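Local coordinates for protein phospho-furanose lactonase (Mycoplasma synoviae, PDB 3OVG) that hydrolyses 1,4-lactones, notably D-xylono-1,4-lactone 5-phosphate and L-arabino-1,4-lactone 5-phosphate, using two zinc ions per subunit, at residues R9-G13 with L82-N86; T119-V123 with E172-T177; R165-K169 with L348-L354. All coordinates share one frame; numbering follows the deposited sequence.

Interaction 1: R9-G13 with L82-N86; sequences RTVLG and LEIAN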
loop_
_atom_site.group_PDB
_atom_site.type_symbol
_atom_site.label_atom_id
_atom_site.label_comp_id
_atom_site.label_asym_id
_atom_site.label_seq_id
_atom_site.Cartn_x
_atom_site.Cartn_y
_atom_site.Cartn_z
ATOM N N ARG A 9 7.617 37.663 -22.280
ATOM C CA ARG A 9 6.651 37.109 -23.223
ATOM C C ARG A 9 5.470 36.498 -22.462
ATOM O O ARG A 9 5.611 35.419 -21.897
ATOM C CB ARG A 9 7.335 36.050 -24.100
ATOM C CG ARG A 9 6.384 35.290 -25.017
ATOM C CD ARG A 9 7.116 34.823 -26.264
ATOM N NE ARG A 9 7.663 35.946 -27.023
ATOM C CZ ARG A 9 8.639 35.847 -27.932
ATOM N NH1 ARG A 9 9.210 34.679 -28.209
ATOM N NH2 ARG A 9 9.071 36.932 -28.550
ATOM N N THR A 10 4.326 37.191 -22.417
ATOM C CA THR A 10 3.152 36.676 -21.727
ATOM C C THR A 10 2.256 35.971 -22.712
ATOM O O THR A 10 2.479 36.040 -23.935
ATOM C CB THR A 10 2.297 37.773 -21.002
ATOM O OG1 THR A 10 1.509 38.502 -21.952
ATOM C CG2 THR A 10 3.163 38.716 -20.226
ATOM N N VAL A 11 1.251 35.280 -22.178
ATOM C CA VAL A 11 0.308 34.539 -23.011
ATOM C C VAL A 11 -0.485 35.494 -23.875
ATOM O O VAL A 11 -0.924 35.143 -24.940
ATOM C CB VAL A 11 -0.625 33.612 -22.166
ATOM C CG1 VAL A 11 0.241 32.587 -21.411
ATOM C CG2 VAL A 11 -1.513 34.445 -21.200
ATOM N N LEU A 12 -0.603 36.739 -23.451
ATOM C CA LEU A 12 -1.345 37.690 -24.269
ATOM C C LEU A 12 -0.419 38.543 -25.115
ATOM O O LEU A 12 -0.880 39.469 -25.761
ATOM C CB LEU A 12 -2.210 38.590 -23.400
ATOM C CG LEU A 12 -3.658 38.172 -23.097
ATOM C CD1 LEU A 12 -3.998 36.728 -23.454
ATOM C CD2 LEU A 12 -3.998 38.497 -21.650
ATOM N N GLY A 13 0.883 38.241 -25.120
ATOM C CA GLY A 13 1.817 39.052 -25.898
ATOM C C GLY A 13 3.026 39.597 -25.137
ATOM O O GLY A 13 3.080 39.565 -23.894
ATOM N N LEU A 82 -5.429 30.549 -20.449
ATOM C CA LEU A 82 -5.788 31.721 -21.240
ATOM C C LEU A 82 -7.045 32.379 -20.716
ATOM O O LEU A 82 -7.101 33.610 -20.715
ATOM C CB LEU A 82 -5.952 31.416 -22.741
ATOM C CG LEU A 82 -4.652 31.439 -23.555
ATOM C CD1 LEU A 82 -4.926 30.998 -25.008
ATOM C CD2 LEU A 82 -4.106 32.850 -23.523
ATOM N N GLU A 83 -8.055 31.590 -20.316
ATOM C CA GLU A 83 -9.289 32.189 -19.756
ATOM C C GLU A 83 -8.941 33.012 -18.519
ATOM O O GLU A 83 -9.487 34.073 -18.303
ATOM C CB GLU A 83 -10.333 31.164 -19.314
ATOM C CG GLU A 83 -10.969 30.286 -20.413
ATOM C CD GLU A 83 -12.054 29.389 -19.817
ATOM O OE1 GLU A 83 -13.049 29.935 -19.290
ATOM O OE2 GLU A 83 -11.906 28.152 -19.846
ATOM N N ILE A 84 -8.052 32.489 -17.686
ATOM C CA ILE A 84 -7.651 33.202 -16.489
ATOM C C ILE A 84 -6.912 34.505 -16.874
ATOM O O ILE A 84 -7.214 35.563 -16.352
ATOM C CB ILE A 84 -6.789 32.312 -15.555
ATOM C CG1 ILE A 84 -7.599 31.092 -15.067
ATOM C CG2 ILE A 84 -6.255 33.150 -14.418
ATOM C CD1 ILE A 84 -6.763 29.921 -14.539
ATOM N N ALA A 85 -5.981 34.435 -17.828
ATOM C CA ALA A 85 -5.222 35.615 -18.236
ATOM C C ALA A 85 -6.153 36.727 -18.757
ATOM O O ALA A 85 -6.014 37.894 -18.402
ATOM C CB ALA A 85 -4.166 35.233 -19.324
ATOM N N ASN A 86 -7.095 36.349 -19.614
ATOM C CA ASN A 86 -8.014 37.314 -20.218
ATOM C C ASN A 86 -8.943 37.931 -19.187
ATOM O O ASN A 86 -9.348 39.089 -19.318
ATOM C CB ASN A 86 -8.850 36.626 -21.307
ATOM C CG ASN A 86 -8.121 36.564 -22.634
ATOM O OD1 ASN A 86 -7.607 37.570 -23.111
ATOM N ND2 ASN A 86 -8.087 35.394 -23.235
#
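Val11 and Leu12, at the corner of a tight turn, reach over to Leu82, Ala85 and Asn86 on one side of helix 78-88. The turn starts at Thr10. It is a type I beta turn, closed by Gly13 N bonding to Thr10 O at 3.0 Å. The Thr10 hydroxyl stiffens it: OG1 accepts from Leu12 N, an ST turn, and donates to Gly13 O at 2.7 Å on an in-plane lone pair. Gly13 O also takes the Thr10 N-H, and two bonds thus grip it. Val11 comes next. Its chi1 of -61° puts CG1 anti to the carbonyl carbon, and CG2 then falls between the backbone N and that carbon. The CG2 methyl presses on Ala85 CB at 3.3 Å, tighter than a usual van der Waals contact. Val11 CB lies 3.8 Å from Leu82 CD2, and the two side chains run alongside in opposite senses. Leu12 extends the patch outward. Its CD1 meets Leu82 CD2 at 3.9 Å and the amide oxygen Asn86 OD1 at 3.7 Å, while CD2 rests near Ala85 CB at 4.0 Å. No hydrogen bond crosses the contact. Val11 and Ala85 both also touch Val95 of strand 94-97. The arrangement is a beta hairpin of strands 7-10 and 13-16 whose turn packs on an outer helix of the TIM-barrel fold of the phosphotriesterase family.

Interaction 2: T119-V123 with E172-T177; sequences TEEIV and EVAART
Thr119, Ile122 and Val123 meet Val173 and Arg176 where two helices cross at -51°, their axes 9.5 Å apart at closest approach. Thr119 turns its methyl, not its hydroxyl, to the partner: with OG1 beside the backbone N (chi1 -56°), CG2 is anti to that N and lies 3.7 Å from Val173 CG2. Ile122 CG2 reaches the same valine methyl at 3.6 Å, the isoleucine coming in across the valine, roughly perpendicular. Val123 sends its branches to different neighbours. CG2 packs on Arg176 CB at 3.9 Å, and CG1 approaches Thr177 OG1. The Arg176 chain bends at chi3 (66°), which turns the guanidinium back toward Glu172. NH1 bonds Glu172 OE2 at 2.6 Å, almost in the guanidinium plane but on the anti side of the carboxylate. This salt bridge fixes the arginine obliquely beside Thr119, Glu120 and Val123. Thr177 OG1 donates to Val173 O at 2.8 Å, joining the helical N-H of Thr177 from the opposite face of that carbonyl. Helix 119-131 thus lies against helix 165-181, whose Ala175 and Glu172 touch Phe205 of helix 195-205; Ile122 also packs on Phe101, and Thr177 on Ile154.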
loop_
_atom_site.group_PDB
_atom_site.type_symbol
_atom_site.label_atom_id
_atom_site.label_comp_id
_atom_site.label_asym_id
_atom_site.label_seq_id
_atom_site.Cartn_x
_atom_site.Cartn_y
_atom_site.Cartn_z
ATOM N N THR A 119 17.666 15.038 -29.067
ATOM C CA THR A 119 17.653 16.351 -28.442
ATOM C C THR A 119 17.327 17.459 -29.427
ATOM O O THR A 119 16.449 18.289 -29.174
ATOM C CB THR A 119 19.001 16.602 -27.781
ATOM O OG1 THR A 119 19.246 15.527 -26.876
ATOM C CG2 THR A 119 19.016 17.949 -27.022
ATOM N N GLU A 120 18.036 17.461 -30.554
ATOM C CA GLU A 120 17.848 18.432 -31.624
ATOM C C GLU A 120 16.367 18.632 -31.999
ATOM O O GLU A 120 15.916 19.762 -32.161
ATOM C CB GLU A 120 18.663 17.941 -32.832
ATOM C CG GLU A 120 18.774 18.874 -33.972
ATOM C CD GLU A 120 19.378 18.196 -35.238
ATOM O OE1 GLU A 120 20.164 17.210 -35.119
ATOM O OE2 GLU A 120 19.052 18.660 -36.358
ATOM N N GLU A 121 15.610 17.542 -32.150
ATOM C CA GLU A 121 14.186 17.655 -32.499
ATOM C C GLU A 121 13.354 18.173 -31.314
ATOM O O GLU A 121 12.378 18.898 -31.477
ATOM C CB GLU A 121 13.616 16.301 -32.946
ATOM C CG GLU A 121 14.280 15.714 -34.213
ATOM C CD GLU A 121 14.027 16.573 -35.424
ATOM O OE1 GLU A 121 12.885 17.077 -35.573
ATOM O OE2 GLU A 121 14.965 16.749 -36.232
ATOM N N ILE A 122 13.724 17.763 -30.120
ATOM C CA ILE A 122 13.024 18.252 -28.935
ATOM C C ILE A 122 13.216 19.766 -28.818
ATOM O O ILE A 122 12.255 20.491 -28.555
ATOM C CB ILE A 122 13.486 17.521 -27.662
ATOM C CG1 ILE A 122 13.010 16.076 -27.751
ATOM C CG2 ILE A 122 12.949 18.242 -26.381
ATOM C CD1 ILE A 122 13.540 15.164 -26.680
ATOM N N VAL A 123 14.441 20.233 -29.063
ATOM C CA VAL A 123 14.723 21.668 -29.088
ATOM C C VAL A 123 13.811 22.423 -30.067
ATOM O O VAL A 123 13.251 23.452 -29.695
ATOM C CB VAL A 123 16.209 21.969 -29.366
ATOM C CG1 VAL A 123 16.398 23.449 -29.629
ATOM C CG2 VAL A 123 17.075 21.532 -28.157
ATOM N N GLU A 172 19.936 20.369 -21.274
ATOM C CA GLU A 172 20.535 20.753 -22.545
ATOM C C GLU A 172 19.424 21.345 -23.419
ATOM O O GLU A 172 19.605 22.351 -24.097
ATOM C CB GLU A 172 21.206 19.550 -23.251
ATOM C CG GLU A 172 21.674 19.913 -24.667
ATOM C CD GLU A 172 22.541 18.860 -25.329
ATOM O OE1 GLU A 172 23.008 17.932 -24.657
ATOM O OE2 GLU A 172 22.749 18.965 -26.546
ATOM N N VAL A 173 18.257 20.725 -23.391
ATOM C CA VAL A 173 17.151 21.248 -24.173
ATOM C C VAL A 173 16.821 22.683 -23.697
ATOM O O VAL A 173 16.629 23.596 -24.501
ATOM C CB VAL A 173 15.920 20.326 -24.096
ATOM C CG1 VAL A 173 14.659 21.095 -24.544
ATOM C CG2 VAL A 173 16.134 19.051 -24.947
ATOM N N ALA A 174 16.813 22.894 -22.387
ATOM C CA ALA A 174 16.492 24.216 -21.851
ATOM C C ALA A 174 17.564 25.235 -22.267
ATOM O O ALA A 174 17.258 26.325 -22.721
ATOM C CB ALA A 174 16.401 24.141 -20.353
ATOM N N ALA A 175 18.828 24.874 -22.098
ATOM C CA ALA A 175 19.931 25.784 -22.430
ATOM C C ALA A 175 19.893 26.145 -23.913
ATOM O O ALA A 175 20.039 27.311 -24.281
ATOM C CB ALA A 175 21.297 25.175 -22.030
ATOM N N ARG A 176 19.663 25.152 -24.763
ATOM C CA ARG A 176 19.671 25.413 -26.215
ATOM C C ARG A 176 18.489 26.297 -26.685
ATOM O O ARG A 176 18.634 27.182 -27.528
ATOM C CB ARG A 176 19.737 24.084 -26.988
ATOM C CG ARG A 176 21.130 23.403 -26.870
ATOM C CD ARG A 176 21.174 21.959 -27.379
ATOM N NE ARG A 176 20.957 21.823 -28.819
ATOM C CZ ARG A 176 21.295 20.739 -29.525
ATOM N NH1 ARG A 176 21.884 19.710 -28.920
ATOM N NH2 ARG A 176 21.062 20.683 -30.839
ATOM N N THR A 177 17.319 26.042 -26.128
ATOM C CA THR A 177 16.124 26.841 -26.417
ATOM C C THR A 177 16.322 28.259 -25.914
ATOM O O THR A 177 15.936 29.240 -26.573
ATOM C CB THR A 177 14.895 26.212 -25.733
ATOM O OG1 THR A 177 14.755 24.874 -26.207
ATOM C CG2 THR A 177 13.590 26.969 -26.059
#

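Interaction 3: R165-K169 with L348-L354; sequences RLELK and LKKELNL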
loop_
_atom_site.group_PDB
_atom_site.type_symbol
_atom_site.label_atom_id
_atom_site.label_comp_id
_atom_site.label_asym_id
_atom_site.label_seq_id
_atom_site.Cartn_x
_atom_site.Cartn_y
_atom_site.Cartn_z
ATOM N N ARG A 165 20.174 10.923 -16.268
ATOM C CA ARG A 165 20.583 11.171 -17.644
ATOM C C ARG A 165 19.534 11.954 -18.437
ATOM O O ARG A 165 19.890 12.847 -19.196
ATOM C CB ARG A 165 20.922 9.865 -18.351
ATOM C CG ARG A 165 19.810 8.856 -18.377
ATOM C CD ARG A 165 20.358 7.559 -18.978
ATOM N NE ARG A 165 20.923 7.824 -20.307
ATOM C CZ ARG A 165 20.185 7.923 -21.413
ATOM N NH1 ARG A 165 18.872 7.794 -21.334
ATOM N NH2 ARG A 165 20.752 8.177 -22.587
ATOM N N LEU A 166 18.252 11.632 -18.236
ATOM C CA LEU A 166 17.155 12.299 -18.967
ATOM C C LEU A 166 16.932 13.755 -18.535
ATOM O O LEU A 166 16.400 14.582 -19.295
ATOM C CB LEU A 166 15.845 11.495 -18.862
ATOM C CG LEU A 166 15.536 10.579 -20.063
ATOM C CD1 LEU A 166 16.747 10.143 -20.901
ATOM C CD2 LEU A 166 14.598 9.412 -19.755
ATOM N N GLU A 167 17.327 14.049 -17.314
ATOM C CA GLU A 167 17.302 15.406 -16.797
ATOM C C GLU A 167 18.476 16.250 -17.341
ATOM O O GLU A 167 18.342 17.459 -17.530
ATOM C CB GLU A 167 17.267 15.360 -15.249
ATOM C CG GLU A 167 16.027 14.585 -14.779
ATOM C CD GLU A 167 15.971 14.277 -13.277
ATOM O OE1 GLU A 167 17.026 14.191 -12.594
ATOM O OE2 GLU A 167 14.854 14.065 -12.809
ATOM N N LEU A 168 19.637 15.634 -17.551
ATOM C CA LEU A 168 20.722 16.372 -18.177
ATOM C C LEU A 168 20.323 16.659 -19.633
ATOM O O LEU A 168 20.635 17.695 -20.166
ATOM C CB LEU A 168 22.038 15.598 -18.095
ATOM C CG LEU A 168 23.287 16.337 -18.597
ATOM C CD1 LEU A 168 23.428 17.638 -17.845
ATOM C CD2 LEU A 168 24.558 15.490 -18.416
ATOM N N LYS A 169 19.625 15.723 -20.266
ATOM C CA LYS A 169 19.049 15.946 -21.598
ATOM C C LYS A 169 18.075 17.137 -21.594
ATOM O O LYS A 169 18.113 17.997 -22.474
ATOM C CB LYS A 169 18.304 14.690 -22.076
ATOM C CG LYS A 169 17.929 14.754 -23.562
ATOM C CD LYS A 169 17.442 13.383 -24.064
ATOM C CE LYS A 169 16.972 13.490 -25.498
ATOM N NZ LYS A 169 16.355 12.217 -25.920
ATOM N N LEU A 348 30.463 14.474 -18.617
ATOM C CA LEU A 348 29.276 13.947 -17.940
ATOM C C LEU A 348 28.312 13.289 -18.952
ATOM O O LEU A 348 27.748 12.242 -18.687
ATOM C CB LEU A 348 28.556 15.032 -17.133
ATOM C CG LEU A 348 27.368 14.567 -16.262
ATOM C CD1 LEU A 348 27.774 13.447 -15.288
ATOM C CD2 LEU A 348 26.686 15.735 -15.524
ATOM N N LYS A 349 28.146 13.881 -20.128
ATOM C CA LYS A 349 27.244 13.318 -21.119
ATOM C C LYS A 349 27.752 11.938 -21.535
ATOM O O LYS A 349 26.974 10.992 -21.727
ATOM C CB LYS A 349 27.113 14.257 -22.341
ATOM C CG LYS A 349 26.210 15.513 -22.124
ATOM C CD LYS A 349 26.047 16.318 -23.433
ATOM C CE LYS A 349 25.477 15.424 -24.555
ATOM N NZ LYS A 349 25.042 16.156 -25.809
ATOM N N LYS A 350 29.067 11.829 -21.676
ATOM C CA LYS A 350 29.691 10.567 -22.043
ATOM C C LYS A 350 29.452 9.525 -20.942
ATOM O O LYS A 350 29.000 8.405 -21.226
ATOM C CB LYS A 350 31.187 10.775 -22.314
ATOM C CG LYS A 350 31.939 9.490 -22.677
ATOM C CD LYS A 350 33.453 9.674 -22.557
ATOM C CE LYS A 350 34.216 8.352 -22.785
ATOM N NZ LYS A 350 35.668 8.439 -22.373
ATOM N N GLU A 351 29.720 9.908 -19.690
ATOM C CA GLU A 351 29.460 9.042 -18.533
ATOM C C GLU A 351 28.003 8.549 -18.418
ATOM O O GLU A 351 27.749 7.416 -17.983
ATOM C CB GLU A 351 29.869 9.762 -17.246
ATOM C CG GLU A 351 31.353 9.870 -17.054
ATOM C CD GLU A 351 31.715 10.098 -15.611
ATOM O OE1 GLU A 351 31.067 10.964 -14.968
ATOM O OE2 GLU A 351 32.630 9.403 -15.111
ATOM N N LEU A 352 27.051 9.396 -18.818
ATOM C CA LEU A 352 25.630 9.078 -18.743
ATOM C C LEU A 352 25.074 8.565 -20.086
ATOM O O LEU A 352 23.866 8.597 -20.309
ATOM C CB LEU A 352 24.846 10.335 -18.298
ATOM C CG LEU A 352 25.247 10.931 -16.929
ATOM C CD1 LEU A 352 24.456 12.211 -16.553
ATOM C CD2 LEU A 352 25.021 9.871 -15.875
ATOM N N ASN A 353 25.953 8.122 -20.987
ATOM C CA ASN A 353 25.535 7.643 -22.323
ATOM C C ASN A 353 24.501 8.493 -23.080
ATOM O O ASN A 353 23.483 7.983 -23.541
ATOM C CB ASN A 353 25.062 6.182 -22.274
ATOM C CG ASN A 353 26.184 5.218 -21.879
ATOM O OD1 ASN A 353 26.584 5.152 -20.714
ATOM N ND2 ASN A 353 26.693 4.467 -22.849
ATOM N N LEU A 354 24.765 9.784 -23.232
ATOM C CA LEU A 354 23.800 10.645 -23.910
ATOM C C LEU A 354 24.168 10.963 -25.375
ATOM O O LEU A 354 23.328 11.429 -26.147
ATOM C CB LEU A 354 23.563 11.925 -23.114
ATOM C CG LEU A 354 22.667 11.713 -21.891
ATOM C CD1 LEU A 354 22.871 12.853 -20.888
ATOM C CD2 LEU A 354 21.199 11.598 -22.298
#
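Arg165 grips two successive backbone carbonyls, Leu352 O and Asn353 O, just where helix 343-351 ends. NE donates to Leu352 O at 3.0 Å, nearly straight (166°) and close to the axis of that C=O. NH2 donates to Asn353 O at 2.9 Å, but from above the carbonyl plane. Both acceptors lie near the guanidinium plane, at its edge, and the two bonds hold the group's rotation. One face of the group is covered by Leu354, whose CD2 lies 3.5 Å from Arg165 NH2. The arginine gets there with CG placed between the backbone N and the carbonyl carbon (chi1 58°) and a bend at chi3. The carbonyls are presented by a Schellman motif. Asn353, with positive phi, is its C-prime residue; Leu354 N returns to Lys349 O and Asn353 N to Lys350 O. The reversal carries Leu354 back over the first turn of helix 165-181, where CD1 approaches Arg165 O at 3.4 Å.

Beside this polar clamp is an apolar patch centred on Leu168. Its CD2 methyl meets Leu348 CD2 at 3.6 Å, Leu352 CD1 at 3.8 Å and Leu354 CD1 at 4.0 Å. Leu168 and Leu348 each have CG anti to the backbone N, and the Leu168 CD2 methyl is set against both CG and CD2 of Leu348.

The lysines send their amino groups to other partners: Lys169 to the carbonyls of Val117 and Leu114, Lys349 to Glu172. His201 of helix 195-205 touches both Leu168 and Leu348. Glu351 forms a salt bridge with Arg282 of the second subunit, which also packs on Leu348 and Leu352. The contact therefore fastens the C-terminal helix 343-351 to the start of helix 165-181, beside helix 195-205 and against a neighbouring subunit.

How the interactions relate
Interaction 1 comes first, closing a loop of 68 residues that returns the N-terminal hairpin to helix 78-88. It is complete before interaction 2 opens. Interaction 2 joins helix 119-131 to helix 165-181 across 48 residues. Interaction 3 starts at the beginning of that same helix 165-181 and closes only near the C-terminal end of the modelled chain, 178 residues later. The segments of interactions 2 and 3 alternate, so these two cross. Their centres are 13 Å apart and they touch through the Glu172–Lys349 salt bridge and through Lys169, which packs on Thr119 and Ile122. Interactions 1 and 3 lie on opposite sides of the chain's centre, their centres 35 Å apart.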